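Local coordinates for cellulose binding protein (Clavibacter michiganensis, PDB 4JJO) that probably binds cellulose and other plant cell-wall polysaccharides and loosens the wall, as the expansin part of a longer protein that is probably also an endoglucanase, at residues S38-S43 / C72-L77; H4-H9 / A92-I97; R120-L125 / W156-P161. One frame throughout, in Å; residues are numbered along the deposited sequence.

From the N terminus, segment 4-9 comes first and waits until 92-97 to close interaction 2, which joins the first and last strands of the N-terminal domain's sheet. Interaction 1 is nested inside that loop: 38-43, at the end of strand 34-38, meets 72-77, the turn leading into strand 76-80, closing a mostly strand loop of 28 residues. The two contacts touch, since strands 76-80 and 3-10 are neighbours: His76 NE2 meets Thr8 OG1 and Leu77 packs on Ile97. Interaction 3 follows in series, where 120-125 and 156-161 pair within the expansin C-terminal domain and close a loop of 30. Its centre lies about 29 Å from that of interaction 1 and about 40 Å from that of interaction 2.

Interaction 1: residues S38-S43 / C72-L77; sequences SSPEYS and CEVGHL
Glu41 reaches out of the short helix 39-42 to grip the type II turn Glu73-His76, tying the exit of strand 34-38 to the entry of strand 76-80 in what the family identifies as a double-psi beta barrel. Its CG lies anti to the carbonyl carbon (chi1 -66°), and the chain runs extended from there, laying the carboxylate beside Val74. OE2 does the gripping. Gly75 N donates to Glu41 OE2 at 3.2 Å in a nearly straight bond (166° at the hydrogen), coming in 42° out of the carboxylate plane. Ser38 OG, at the N-cap position, donates to the anti lone pair of Glu41 OE2 at 2.7 Å. A water adds a third bond to OE2 and also links Ser38 N with His76 O. With Tyr99 OH bonded to OE1, both oxygens are held and the carboxylate has little freedom to turn.

Around this polar centre the packing is lighter. Val74 divides its two methyls: CG1 sits 3.7 Å from Glu41 OE2, while CG2 turns to the proline ring, 3.9 Å from Pro40 CG. Ser38 CB rests against the backbone just before the turn, 3.2 Å from Cys72 O, and a second water joins that carbonyl to Ser39 N. Just ahead of the turn, Cys72, disulfide-bonded to Cys69, places its SG over the centre of the His76 ring, 3.6 Å above the plane.

Interaction 2: residues H4-H9 / A92-I97; sequences HGRATH and AGIIPI
Ala7 and Ile95 face each other as an antiparallel hydrogen-bonded pair where strand 3-10 meets strand 95-101, the pairing that brings together the first and last strands of the double-psi beta barrel expected for this family. Four backbone bonds hold the ladder, two between Gly5 and Ile97 and two between Ala7 and Ile95; Gly5 N to Ile97 O is 3.0 Å and almost perfectly straight (178° at the hydrogen). The non-hydrogen-bonded pair Arg6-Pro96 lies between them, and there Arg6 CA comes within 3.2 Å of Ile95 O in a CA-H...O contact. The axes of the short strand segments are turned 138° from one another, well short of a flat antiparallel pair.

The tight side is the face carrying Ala7, Ile95 and Ile97. Ile97 holds CG1 between its backbone N and carbonyl carbon (chi1 60°), and the branch lies back over the neighbouring strand, with CD1 3.5 Å from Arg6 O. Its CG2 meets Ala7 CB at 3.9 Å. Leu77 and Leu79 of strand 76-80 and Phe84 and Leu87 of helix 81-87 continue this apolar layer.

The face of Arg6 and Pro96 is more exposed. Arg6 runs extended from CG to NE across the outer end of Ile94, whose CD1 is 3.6 Å from Arg6 CD and lies at the edge of the guanidinium. Both ends of the contact are bridged by water. One joins His4 ND1 to Ile97 O; the other joins His9 N to Gly93 O. The oxygen of this second water sits over a face of the His9 ring, offset toward the rim.

Interaction 3: residues R120-L125 / W156-P161; sequences RWWAGL and WVTPSP
Thr158 OG1 takes the backbone N-H of Ala123 at 2.9 Å, nearly straight (166° at the hydrogen), and at the same time lies over one face of the Trp122 indole. The threonine hydroxyl is set between its own backbone N and carbonyl carbon (chi1 54°), which leaves CG2 beside Ala123, 4.1 Å from Ala123 CB. Thr158 N returns a bond to Ala123 O, so side chain and backbone clamp one residue. Trp122 holds CG anti to its backbone N (chi1 -177°), and its ring lies against Val157 and Thr158, crossing their side chains at a slant: CZ2 sits 3.3 Å from Val157 CG1, an unusually close carbon-carbon approach, so packing is tight. Beside Gly124-Val157, a non-hydrogen-bonded pair, Leu125 and Trp156 exchange two backbone bonds, with Leu125 N to Trp156 O at 2.7 Å.

Two waters extend this shell. One links Trp121 O with Thr158 OG1; the other lies in the indole plane, accepting from Trp122 NE1 at 3.2 Å and donating to Thr158 O.

Farther out, Ser118 OG fixes Gly124 N. The Trp156 ring packs on Ile134, Val137 and Leu148, while the Leu125 side chain packs on Ile112 and Ile139.

The loop that leads into strand 124-128 presents exposed Trp121 and Trp122 at the edge of the paired strands, consistent with the aromatic cellulose-binding face of the beta-sandwich C-terminal domain in bacterial expansins.

Interaction 1: residues S38-S43 / C72-L77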
ATOM      1  N   SER A  38       2.093   1.825  13.471  1.00 16.42           N
ATOM      2  CA  SER A  38       3.170   2.560  14.118  1.00 17.00           C
ATOM      3  C   SER A  38       4.297   2.830  13.127  1.00 16.31           C
ATOM      4  O   SER A  38       4.421   2.146  12.108  1.00 14.42           O
ATOM      5  CB  SER A  38       3.700   1.789  15.329  1.00 17.55           C
ATOM      6  OG  SER A  38       4.255   0.548  14.937  1.00 18.12           O
ATOM      7  N   SER A  39       5.118   3.828  13.431  1.00 17.30           N
ATOM      8  CA  SER A  39       6.169   4.249  12.517  1.00 18.20           C
ATOM      9  C   SER A  39       7.131   3.116  12.169  1.00 17.06           C
ATOM     10  O   SER A  39       7.510   2.974  11.011  1.00 16.02           O
ATOM     11  CB  SER A  39       6.927   5.447  13.087  1.00 20.07           C
ATOM     12  OG  SER A  39       6.095   6.595  13.123  1.00 20.59           O
ATOM     13  N   PRO A  40       7.530   2.305  13.165  1.00 17.81           N
ATOM     14  CA  PRO A  40       8.401   1.164  12.853  1.00 17.27           C
ATOM     15  C   PRO A  40       7.740   0.135  11.934  1.00 16.02           C
ATOM     16  O   PRO A  40       8.402  -0.446  11.076  1.00 16.01           O
ATOM     17  CB  PRO A  40       8.684   0.549  14.229  1.00 18.43           C
ATOM     18  CG  PRO A  40       8.470   1.657  15.193  1.00 18.89           C
ATOM     19  CD  PRO A  40       7.350   2.473  14.618  1.00 18.28           C
ATOM     20  N   GLU A  41       6.444  -0.088  12.119  1.00 15.45           N
ATOM     21  CA  GLU A  41       5.712  -1.041  11.294  1.00 16.02           C
ATOM     22  C   GLU A  41       5.376  -0.448   9.928  1.00 16.21           C
ATOM     23  O   GLU A  41       5.243  -1.179   8.946  1.00 17.79           O
ATOM     24  CB  GLU A  41       4.441  -1.500  12.014  1.00 17.05           C
ATOM     25  CG  GLU A  41       4.719  -2.312  13.275  1.00 18.27           C
ATOM     26  CD  GLU A  41       3.461  -2.682  14.034  1.00 18.78           C
ATOM     27  OE1 GLU A  41       2.897  -3.760  13.757  1.00 20.27           O
ATOM     28  OE2 GLU A  41       3.045  -1.902  14.916  1.00 17.85           O
ATOM     29  N   TYR A  42       5.241   0.875   9.874  1.00 14.75           N
ATOM     30  CA  TYR A  42       5.027   1.590   8.621  1.00 15.28           C
ATOM     31  C   TYR A  42       6.256   1.428   7.734  1.00 15.56           C
ATOM     32  O   TYR A  42       6.147   1.309   6.511  1.00 15.36           O
ATOM     33  CB  TYR A  42       4.767   3.069   8.911  1.00 15.00           C
ATOM     34  CG  TYR A  42       4.372   3.895   7.705  1.00 15.62           C
ATOM     35  CD1 TYR A  42       3.166   3.683   7.060  1.00 15.95           C
ATOM     36  CD2 TYR A  42       5.199   4.902   7.226  1.00 16.58           C
ATOM     37  CE1 TYR A  42       2.797   4.443   5.969  1.00 16.65           C
ATOM     38  CE2 TYR A  42       4.837   5.664   6.138  1.00 17.53           C
ATOM     39  CZ  TYR A  42       3.638   5.428   5.509  1.00 17.40           C
ATOM     40  OH  TYR A  42       3.268   6.187   4.423  1.00 18.12           O
ATOM     41  N   SER A  43       7.424   1.439   8.366  1.00 16.16           N
ATOM     42  CA  SER A  43       8.669   1.068   7.701  1.00 17.81           C
ATOM     43  C   SER A  43       8.944   1.907   6.455  1.00 17.98           C
ATOM     44  O   SER A  43       9.254   1.372   5.390  1.00 18.34           O
ATOM     45  CB  SER A  43       8.621  -0.413   7.331  1.00 20.09           C
ATOM     46  OG  SER A  43       9.902  -0.900   6.966  1.00 22.83           O
ATOM     47  N   CYS A  72       1.510   5.771  17.936  1.00 22.66           N
ATOM     48  CA  CYS A  72       1.287   4.378  18.308  1.00 20.88           C
ATOM     49  C   CYS A  72       2.586   3.632  18.601  1.00 19.97           C
ATOM     50  O   CYS A  72       3.562   3.737  17.853  1.00 18.29           O
ATOM     51  CB  CYS A  72       0.541   3.644  17.189  1.00 19.44           C
ATOM     52  SG  CYS A  72      -1.207   4.081  16.975  1.00 24.52           S
ATOM     53  N   GLU A  73       2.594   2.881  19.696  1.00 19.74           N
ATOM     54  CA  GLU A  73       3.668   1.938  19.956  1.00 20.40           C
ATOM     55  C   GLU A  73       3.499   0.765  19.002  1.00 19.10           C
ATOM     56  O   GLU A  73       2.435   0.581  18.411  1.00 18.44           O
ATOM     57  CB  GLU A  73       3.616   1.426  21.398  1.00 21.14           C
ATOM     58  CG  GLU A  73       3.755   2.495  22.468  1.00 22.50           C
ATOM     59  CD  GLU A  73       5.125   3.149  22.472  1.00 24.28           C
ATOM     60  OE1 GLU A  73       6.021   2.663  21.753  1.00 24.15           O
ATOM     61  OE2 GLU A  73       5.305   4.149  23.199  1.00 25.78           O
ATOM     62  N   VAL A  74       4.550  -0.028  18.849  1.00 19.29           N
ATOM     63  CA  VAL A  74       4.446  -1.255  18.080  1.00 18.36           C
ATOM     64  C   VAL A  74       3.419  -2.145  18.768  1.00 17.83           C
ATOM     65  O   VAL A  74       3.445  -2.295  19.988  1.00 19.12           O
ATOM     66  CB  VAL A  74       5.798  -1.989  18.003  1.00 18.61           C
ATOM     67  CG1 VAL A  74       5.662  -3.274  17.204  1.00 18.07           C
ATOM     68  CG2 VAL A  74       6.865  -1.091  17.391  1.00 19.88           C
ATOM     69  N   GLY A  75       2.511  -2.721  17.989  1.00 17.12           N
ATOM     70  CA  GLY A  75       1.439  -3.531  18.544  1.00 17.95           C
ATOM     71  C   GLY A  75       0.136  -2.764  18.692  1.00 17.19           C
ATOM     72  O   GLY A  75      -0.917  -3.354  18.924  1.00 16.80           O
ATOM     73  N   HIS A  76       0.207  -1.445  18.554  1.00 18.15           N
ATOM     74  CA  HIS A  76      -0.970  -0.594  18.698  1.00 18.57           C
ATOM     75  C   HIS A  76      -1.459  -0.119  17.335  1.00 17.68           C
ATOM     76  O   HIS A  76      -0.833   0.730  16.701  1.00 18.24           O
ATOM     77  CB  HIS A  76      -0.648   0.602  19.597  1.00 21.25           C
ATOM     78  CG  HIS A  76      -1.760   1.599  19.705  1.00 23.54           C
ATOM     79  ND1 HIS A  76      -1.654   2.751  20.460  1.00 26.30           N
ATOM     80  CD2 HIS A  76      -2.996   1.626  19.156  1.00 23.81           C
ATOM     81  CE1 HIS A  76      -2.776   3.436  20.373  1.00 27.09           C
ATOM     82  NE2 HIS A  76      -3.610   2.780  19.587  1.00 25.94           N
ATOM     83  N   LEU A  77      -2.582  -0.674  16.891  1.00 15.64           N
ATOM     84  CA  LEU A  77      -3.175  -0.296  15.616  1.00 15.91           C
ATOM     85  C   LEU A  77      -4.211   0.801  15.796  1.00 16.84           C
ATOM     86  O   LEU A  77      -4.938   0.832  16.786  1.00 17.44           O
ATOM     87  CB  LEU A  77      -3.854  -1.497  14.956  1.00 16.30           C
ATOM     88  CG  LEU A  77      -3.021  -2.720  14.570  1.00 16.33           C
ATOM     89  CD1 LEU A  77      -3.928  -3.747  13.913  1.00 16.69           C
ATOM     90  CD2 LEU A  77      -1.881  -2.344  13.643  1.00 15.74           C
TER
HETATM   91  O   HOH W   1       0.886  -0.443  14.759  1.00 12.67           O
HETATM   92  O   HOH W   2       4.700   5.235  15.907  1.00 18.88           O

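Interaction 2: residues H4-H9 / A92-I97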
ATOM      1  N   HIS A   4       0.843  -9.162  19.479  1.00 23.60           N
ATOM      2  CA  HIS A   4      -0.199  -8.930  20.466  1.00 22.91           C
ATOM      3  C   HIS A   4      -0.139  -7.494  20.954  1.00 23.25           C
ATOM      4  O   HIS A   4       0.927  -6.985  21.302  1.00 26.36           O
ATOM      5  CB  HIS A   4      -0.054  -9.895  21.639  1.00 24.81           C
ATOM      6  CG  HIS A   4      -0.295 -11.325  21.271  1.00 25.99           C
ATOM      7  ND1 HIS A   4      -1.540 -11.909  21.338  1.00 25.06           N
ATOM      8  CD2 HIS A   4       0.550 -12.287  20.827  1.00 28.26           C
ATOM      9  CE1 HIS A   4      -1.454 -13.172  20.951  1.00 26.84           C
ATOM     10  NE2 HIS A   4      -0.196 -13.424  20.637  1.00 28.31           N
ATOM     11  N   GLY A   5      -1.294  -6.842  20.968  1.00 20.23           N
ATOM     12  CA  GLY A   5      -1.367  -5.448  21.351  1.00 19.99           C
ATOM     13  C   GLY A   5      -2.792  -4.966  21.495  1.00 18.31           C
ATOM     14  O   GLY A   5      -3.641  -5.655  22.060  1.00 17.94           O
ATOM     15  N   ARG A   6      -3.060  -3.781  20.960  1.00 18.57           N
ATOM     16  CA  ARG A   6      -4.336  -3.115  21.176  1.00 18.58           C
ATOM     17  C   ARG A   6      -4.733  -2.289  19.966  1.00 17.24           C
ATOM     18  O   ARG A   6      -3.900  -1.977  19.116  1.00 17.30           O
ATOM     19  CB  ARG A   6      -4.229  -2.209  22.400  1.00 21.12           C
ATOM     20  CG  ARG A   6      -3.110  -1.180  22.295  1.00 25.49           C
ATOM     21  CD  ARG A   6      -2.751  -0.589  23.650  1.00 29.48           C
ATOM     22  NE  ARG A   6      -1.812   0.521  23.529  1.00 33.94           N
ATOM     23  CZ  ARG A   6      -0.499   0.431  23.723  1.00 38.04           C
ATOM     24  NH1 ARG A   6       0.065  -0.722  24.061  1.00 39.37           N
ATOM     25  NH2 ARG A   6       0.258   1.509  23.584  1.00 40.81           N
ATOM     26  N   ALA A   7      -6.012  -1.938  19.888  1.00 16.02           N
ATOM     27  CA  ALA A   7      -6.489  -1.064  18.824  1.00 15.93           C
ATOM     28  C   ALA A   7      -7.371   0.047  19.368  1.00 16.02           C
ATOM     29  O   ALA A   7      -8.184  -0.171  20.265  1.00 15.69           O
ATOM     30  CB  ALA A   7      -7.249  -1.864  17.779  1.00 15.33           C
ATOM     31  N   THR A   8      -7.174   1.244  18.826  1.00 16.89           N
ATOM     32  CA  THR A   8      -8.113   2.343  18.985  1.00 17.77           C
ATOM     33  C   THR A   8      -8.697   2.582  17.598  1.00 18.02           C
ATOM     34  O   THR A   8      -8.418   1.815  16.676  1.00 16.60           O
ATOM     35  CB  THR A   8      -7.424   3.617  19.511  1.00 19.89           C
ATOM     36  OG1 THR A   8      -6.238   3.872  18.750  1.00 21.20           O
ATOM     37  CG2 THR A   8      -7.052   3.458  20.985  1.00 20.44           C
ATOM     38  N   HIS A   9      -9.506   3.621  17.432  1.00 18.47           N
ATOM     39  CA  HIS A   9     -10.080   3.887  16.116  1.00 18.55           C
ATOM     40  C   HIS A   9      -9.968   5.341  15.680  1.00 19.45           C
ATOM     41  O   HIS A   9      -9.882   6.247  16.508  1.00 20.33           O
ATOM     42  CB  HIS A   9     -11.542   3.440  16.064  1.00 19.39           C
ATOM     43  CG  HIS A   9     -12.406   4.057  17.118  1.00 22.10           C
ATOM     44  ND1 HIS A   9     -12.935   5.327  17.001  1.00 24.56           N
ATOM     45  CD2 HIS A   9     -12.846   3.576  18.303  1.00 22.99           C
ATOM     46  CE1 HIS A   9     -13.658   5.599  18.069  1.00 25.46           C
ATOM     47  NE2 HIS A   9     -13.624   4.554  18.877  1.00 24.83           N
ATOM     48  N   ALA A  92     -16.223   1.168  23.283  1.00 24.04           N
ATOM     49  CA  ALA A  92     -15.201   0.548  24.115  1.00 22.88           C
ATOM     50  C   ALA A  92     -13.982   1.455  24.244  1.00 25.40           C
ATOM     51  O   ALA A  92     -13.329   1.476  25.288  1.00 27.72           O
ATOM     52  CB  ALA A  92     -14.795  -0.799  23.539  1.00 21.28           C
ATOM     53  N   GLY A  93     -13.679   2.199  23.184  1.00 30.26           N
ATOM     54  CA  GLY A  93     -12.528   3.083  23.176  1.00 29.45           C
ATOM     55  C   GLY A  93     -11.274   2.357  22.732  1.00 25.87           C
ATOM     56  O   GLY A  93     -10.638   2.727  21.745  1.00 24.76           O
ATOM     57  N   ILE A  94     -10.923   1.308  23.465  1.00 24.32           N
ATOM     58  CA  ILE A  94      -9.737   0.526  23.160  1.00 22.55           C
ATOM     59  C   ILE A  94     -10.021  -0.950  23.396  1.00 19.97           C
ATOM     60  O   ILE A  94     -10.721  -1.309  24.342  1.00 20.31           O
ATOM     61  CB  ILE A  94      -8.551   0.974  24.029  1.00 25.74           C
ATOM     62  CG1 ILE A  94      -7.289   0.209  23.643  1.00 26.19           C
ATOM     63  CG2 ILE A  94      -8.858   0.757  25.493  1.00 27.48           C
ATOM     64  CD1 ILE A  94      -6.044   0.765  24.260  1.00 29.42           C
ATOM     65  N   ILE A  95      -9.484  -1.799  22.526  1.00 18.18           N
ATOM     66  CA  ILE A  95      -9.686  -3.240  22.635  1.00 17.23           C
ATOM     67  C   ILE A  95      -8.374  -3.984  22.468  1.00 15.47           C
ATOM     68  O   ILE A  95      -7.495  -3.543  21.731  1.00 14.84           O
ATOM     69  CB  ILE A  95     -10.669  -3.760  21.568  1.00 17.76           C
ATOM     70  CG1 ILE A  95     -10.239  -3.284  20.179  1.00 17.03           C
ATOM     71  CG2 ILE A  95     -12.075  -3.298  21.887  1.00 20.07           C
ATOM     72  CD1 ILE A  95     -11.009  -3.919  19.043  1.00 17.16           C
ATOM     73  N   PRO A  96      -8.236  -5.125  23.156  1.00 16.07           N
ATOM     74  CA  PRO A  96      -7.058  -5.966  22.945  1.00 16.39           C
ATOM     75  C   PRO A  96      -7.186  -6.733  21.640  1.00 15.73           C
ATOM     76  O   PRO A  96      -8.282  -7.179  21.291  1.00 16.04           O
ATOM     77  CB  PRO A  96      -7.085  -6.916  24.144  1.00 18.12           C
ATOM     78  CG  PRO A  96      -8.508  -7.006  24.525  1.00 18.51           C
ATOM     79  CD  PRO A  96      -9.171  -5.712  24.131  1.00 17.92           C
ATOM     80  N   ILE A  97      -6.078  -6.879  20.926  1.00 15.93           N
ATOM     81  CA  ILE A  97      -6.082  -7.553  19.638  1.00 15.58           C
ATOM     82  C   ILE A  97      -4.820  -8.383  19.466  1.00 16.94           C
ATOM     83  O   ILE A  97      -3.847  -8.225  20.207  1.00 18.57           O
ATOM     84  CB  ILE A  97      -6.136  -6.544  18.470  1.00 15.18           C
ATOM     85  CG1 ILE A  97      -4.917  -5.622  18.515  1.00 15.28           C
ATOM     86  CG2 ILE A  97      -7.413  -5.719  18.522  1.00 15.62           C
ATOM     87  CD1 ILE A  97      -4.660  -4.881  17.228  1.00 16.47           C
TER
HETATM   88  O   HOH W   3      -4.067 -10.385  22.306  1.00 34.19           O
HETATM   89  O   HOH W   4     -10.585   5.008  20.037  1.00 32.33           O

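Interaction 3: residues R120-L125 / W156-P161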
ATOM      1  N   ARG A 120       9.306  13.405 -18.042  1.00 17.94           N
ATOM      2  CA  ARG A 120      10.579  12.732 -18.294  1.00 20.16           C
ATOM      3  C   ARG A 120      11.675  13.266 -17.371  1.00 19.11           C
ATOM      4  O   ARG A 120      12.644  12.567 -17.081  1.00 19.57           O
ATOM      5  CB  ARG A 120      11.000  12.891 -19.757  1.00 24.09           C
ATOM      6  CG  ARG A 120      10.169  12.076 -20.745  1.00 27.79           C
ATOM      7  CD  ARG A 120      10.105  12.736 -22.117  1.00 32.26           C
ATOM      8  NE  ARG A 120      11.417  12.858 -22.745  1.00 35.68           N
ATOM      9  CZ  ARG A 120      11.636  13.457 -23.913  1.00 39.32           C
ATOM     10  NH1 ARG A 120      10.628  13.997 -24.585  1.00 41.11           N
ATOM     11  NH2 ARG A 120      12.863  13.517 -24.412  1.00 40.99           N
ATOM     12  N   TRP A 121      11.515  14.502 -16.907  1.00 18.28           N
ATOM     13  CA  TRP A 121      12.497  15.123 -16.022  1.00 18.26           C
ATOM     14  C   TRP A 121      12.511  14.443 -14.661  1.00 17.25           C
ATOM     15  O   TRP A 121      13.571  14.173 -14.098  1.00 18.26           O
ATOM     16  CB  TRP A 121      12.180  16.609 -15.831  1.00 17.80           C
ATOM     17  CG  TRP A 121      12.205  17.417 -17.093  1.00 19.11           C
ATOM     18  CD1 TRP A 121      11.131  17.825 -17.827  1.00 18.95           C
ATOM     19  CD2 TRP A 121      13.365  17.927 -17.762  1.00 20.86           C
ATOM     20  NE1 TRP A 121      11.549  18.552 -18.914  1.00 21.50           N
ATOM     21  CE2 TRP A 121      12.916  18.631 -18.896  1.00 22.24           C
ATOM     22  CE3 TRP A 121      14.738  17.856 -17.511  1.00 22.17           C
ATOM     23  CZ2 TRP A 121      13.792  19.256 -19.780  1.00 24.46           C
ATOM     24  CZ3 TRP A 121      15.606  18.476 -18.391  1.00 24.47           C
ATOM     25  CH2 TRP A 121      15.130  19.169 -19.509  1.00 25.61           C
ATOM     26  N   TRP A 122      11.316  14.180 -14.142  1.00 16.40           N
ATOM     27  CA  TRP A 122      11.140  13.600 -12.817  1.00 15.10           C
ATOM     28  C   TRP A 122       9.756  12.979 -12.751  1.00 14.60           C
ATOM     29  O   TRP A 122       8.771  13.591 -13.162  1.00 13.96           O
ATOM     30  CB  TRP A 122      11.276  14.677 -11.736  1.00 15.42           C
ATOM     31  CG  TRP A 122      11.169  14.159 -10.331  1.00 15.50           C
ATOM     32  CD1 TRP A 122      12.195  13.748  -9.528  1.00 16.66           C
ATOM     33  CD2 TRP A 122       9.969  14.006  -9.559  1.00 15.79           C
ATOM     34  NE1 TRP A 122      11.708  13.347  -8.307  1.00 16.87           N
ATOM     35  CE2 TRP A 122      10.347  13.493  -8.301  1.00 15.62           C
ATOM     36  CE3 TRP A 122       8.616  14.247  -9.813  1.00 16.14           C
ATOM     37  CZ2 TRP A 122       9.416  13.222  -7.298  1.00 15.48           C
ATOM     38  CZ3 TRP A 122       7.693  13.977  -8.814  1.00 15.56           C
ATOM     39  CH2 TRP A 122       8.098  13.466  -7.575  1.00 15.28           C
ATOM     40  N   ALA A 123       9.677  11.757 -12.243  1.00 14.97           N
ATOM     41  CA  ALA A 123       8.400  11.070 -12.175  1.00 15.43           C
ATOM     42  C   ALA A 123       8.261  10.261 -10.898  1.00 14.63           C
ATOM     43  O   ALA A 123       9.251   9.858 -10.287  1.00 12.87           O
ATOM     44  CB  ALA A 123       8.224  10.171 -13.387  1.00 15.99           C
ATOM     45  N   GLY A 124       7.014  10.037 -10.508  1.00 15.46           N
ATOM     46  CA  GLY A 124       6.697   9.182  -9.386  1.00 15.33           C
ATOM     47  C   GLY A 124       5.738   8.090  -9.818  1.00 14.94           C
ATOM     48  O   GLY A 124       4.828   8.335 -10.612  1.00 14.62           O
ATOM     49  N   LEU A 125       5.949   6.882  -9.310  1.00 14.70           N
ATOM     50  CA  LEU A 125       5.053   5.770  -9.592  1.00 15.48           C
ATOM     51  C   LEU A 125       4.555   5.159  -8.296  1.00 14.66           C
ATOM     52  O   LEU A 125       5.310   4.994  -7.337  1.00 15.55           O
ATOM     53  CB  LEU A 125       5.756   4.681 -10.404  1.00 16.80           C
ATOM     54  CG  LEU A 125       6.295   5.016 -11.792  1.00 19.15           C
ATOM     55  CD1 LEU A 125       6.793   3.740 -12.442  1.00 20.98           C
ATOM     56  CD2 LEU A 125       5.238   5.677 -12.652  1.00 19.63           C
ATOM     57  N   TRP A 156       7.213   5.786  -5.661  1.00 14.34           N
ATOM     58  CA  TRP A 156       8.599   5.527  -6.010  1.00 14.50           C
ATOM     59  C   TRP A 156       9.010   6.594  -7.010  1.00 14.57           C
ATOM     60  O   TRP A 156       8.320   6.799  -8.005  1.00 15.71           O
ATOM     61  CB  TRP A 156       8.738   4.144  -6.641  1.00 14.85           C
ATOM     62  CG  TRP A 156       8.437   3.023  -5.708  1.00 15.17           C
ATOM     63  CD1 TRP A 156       7.204   2.560  -5.353  1.00 15.79           C
ATOM     64  CD2 TRP A 156       9.390   2.210  -5.012  1.00 15.24           C
ATOM     65  NE1 TRP A 156       7.331   1.510  -4.474  1.00 16.36           N
ATOM     66  CE2 TRP A 156       8.661   1.276  -4.250  1.00 16.25           C
ATOM     67  CE3 TRP A 156      10.786   2.182  -4.959  1.00 15.37           C
ATOM     68  CZ2 TRP A 156       9.284   0.321  -3.447  1.00 17.02           C
ATOM     69  CZ3 TRP A 156      11.401   1.237  -4.162  1.00 16.08           C
ATOM     70  CH2 TRP A 156      10.652   0.319  -3.416  1.00 16.49           C
ATOM     71  N   VAL A 157      10.120   7.279  -6.755  1.00 14.29           N
ATOM     72  CA  VAL A 157      10.498   8.413  -7.595  1.00 14.22           C
ATOM     73  C   VAL A 157      11.828   8.222  -8.313  1.00 13.46           C
ATOM     74  O   VAL A 157      12.677   7.431  -7.905  1.00 14.15           O
ATOM     75  CB  VAL A 157      10.538   9.737  -6.795  1.00 15.40           C
ATOM     76  CG1 VAL A 157       9.159  10.057  -6.241  1.00 15.54           C
ATOM     77  CG2 VAL A 157      11.570   9.668  -5.684  1.00 16.70           C
ATOM     78  N   THR A 158      11.990   8.972  -9.396  1.00 14.19           N
ATOM     79  CA  THR A 158      13.168   8.876 -10.243  1.00 14.60           C
ATOM     80  C   THR A 158      14.322   9.702  -9.681  1.00 16.78           C
ATOM     81  O   THR A 158      14.133  10.854  -9.294  1.00 17.51           O
ATOM     82  CB  THR A 158      12.844   9.376 -11.660  1.00 15.75           C
ATOM     83  OG1 THR A 158      12.284  10.691 -11.586  1.00 17.19           O
ATOM     84  CG2 THR A 158      11.845   8.445 -12.341  1.00 15.07           C
ATOM     85  N   PRO A 159      15.526   9.112  -9.630  1.00 17.83           N
ATOM     86  CA  PRO A 159      16.737   9.824  -9.213  1.00 19.36           C
ATOM     87  C   PRO A 159      17.333  10.630 -10.360  1.00 20.55           C
ATOM     88  O   PRO A 159      18.222  11.454 -10.149  1.00 22.75           O
ATOM     89  CB  PRO A 159      17.684   8.689  -8.823  1.00 20.45           C
ATOM     90  CG  PRO A 159      17.284   7.569  -9.709  1.00 19.22           C
ATOM     91  CD  PRO A 159      15.793   7.686  -9.894  1.00 17.68           C
ATOM     92  N   SER A 160      16.844  10.379 -11.569  1.00 18.52           N
ATOM     93  CA  SER A 160      17.337  11.057 -12.760  1.00 19.87           C
ATOM     94  C   SER A 160      16.346  10.817 -13.893  1.00 19.80           C
ATOM     95  O   SER A 160      15.475   9.954 -13.775  1.00 18.86           O
ATOM     96  CB  SER A 160      18.733  10.551 -13.127  1.00 21.42           C
ATOM     97  OG  SER A 160      18.733   9.155 -13.375  1.00 21.70           O
ATOM     98  N   PRO A 161      16.461  11.586 -14.987  1.00 21.38           N
ATOM     99  CA  PRO A 161      15.453  11.527 -16.052  1.00 21.50           C
ATOM    100  C   PRO A 161      15.229  10.138 -16.641  1.00 21.29           C
ATOM    101  O   PRO A 161      16.098   9.264 -16.567  1.00 21.30           O
ATOM    102  CB  PRO A 161      16.021  12.467 -17.119  1.00 22.90           C
ATOM    103  CG  PRO A 161      16.848  13.422 -16.361  1.00 23.44           C
ATOM    104  CD  PRO A 161      17.480  12.614 -15.267  1.00 22.38           C
TER
HETATM  105  O   HOH W   5      14.470  12.527 -12.127  1.00 18.97           O
HETATM  106  O   HOH W   6      14.146  12.220  -6.587  1.00 37.18           O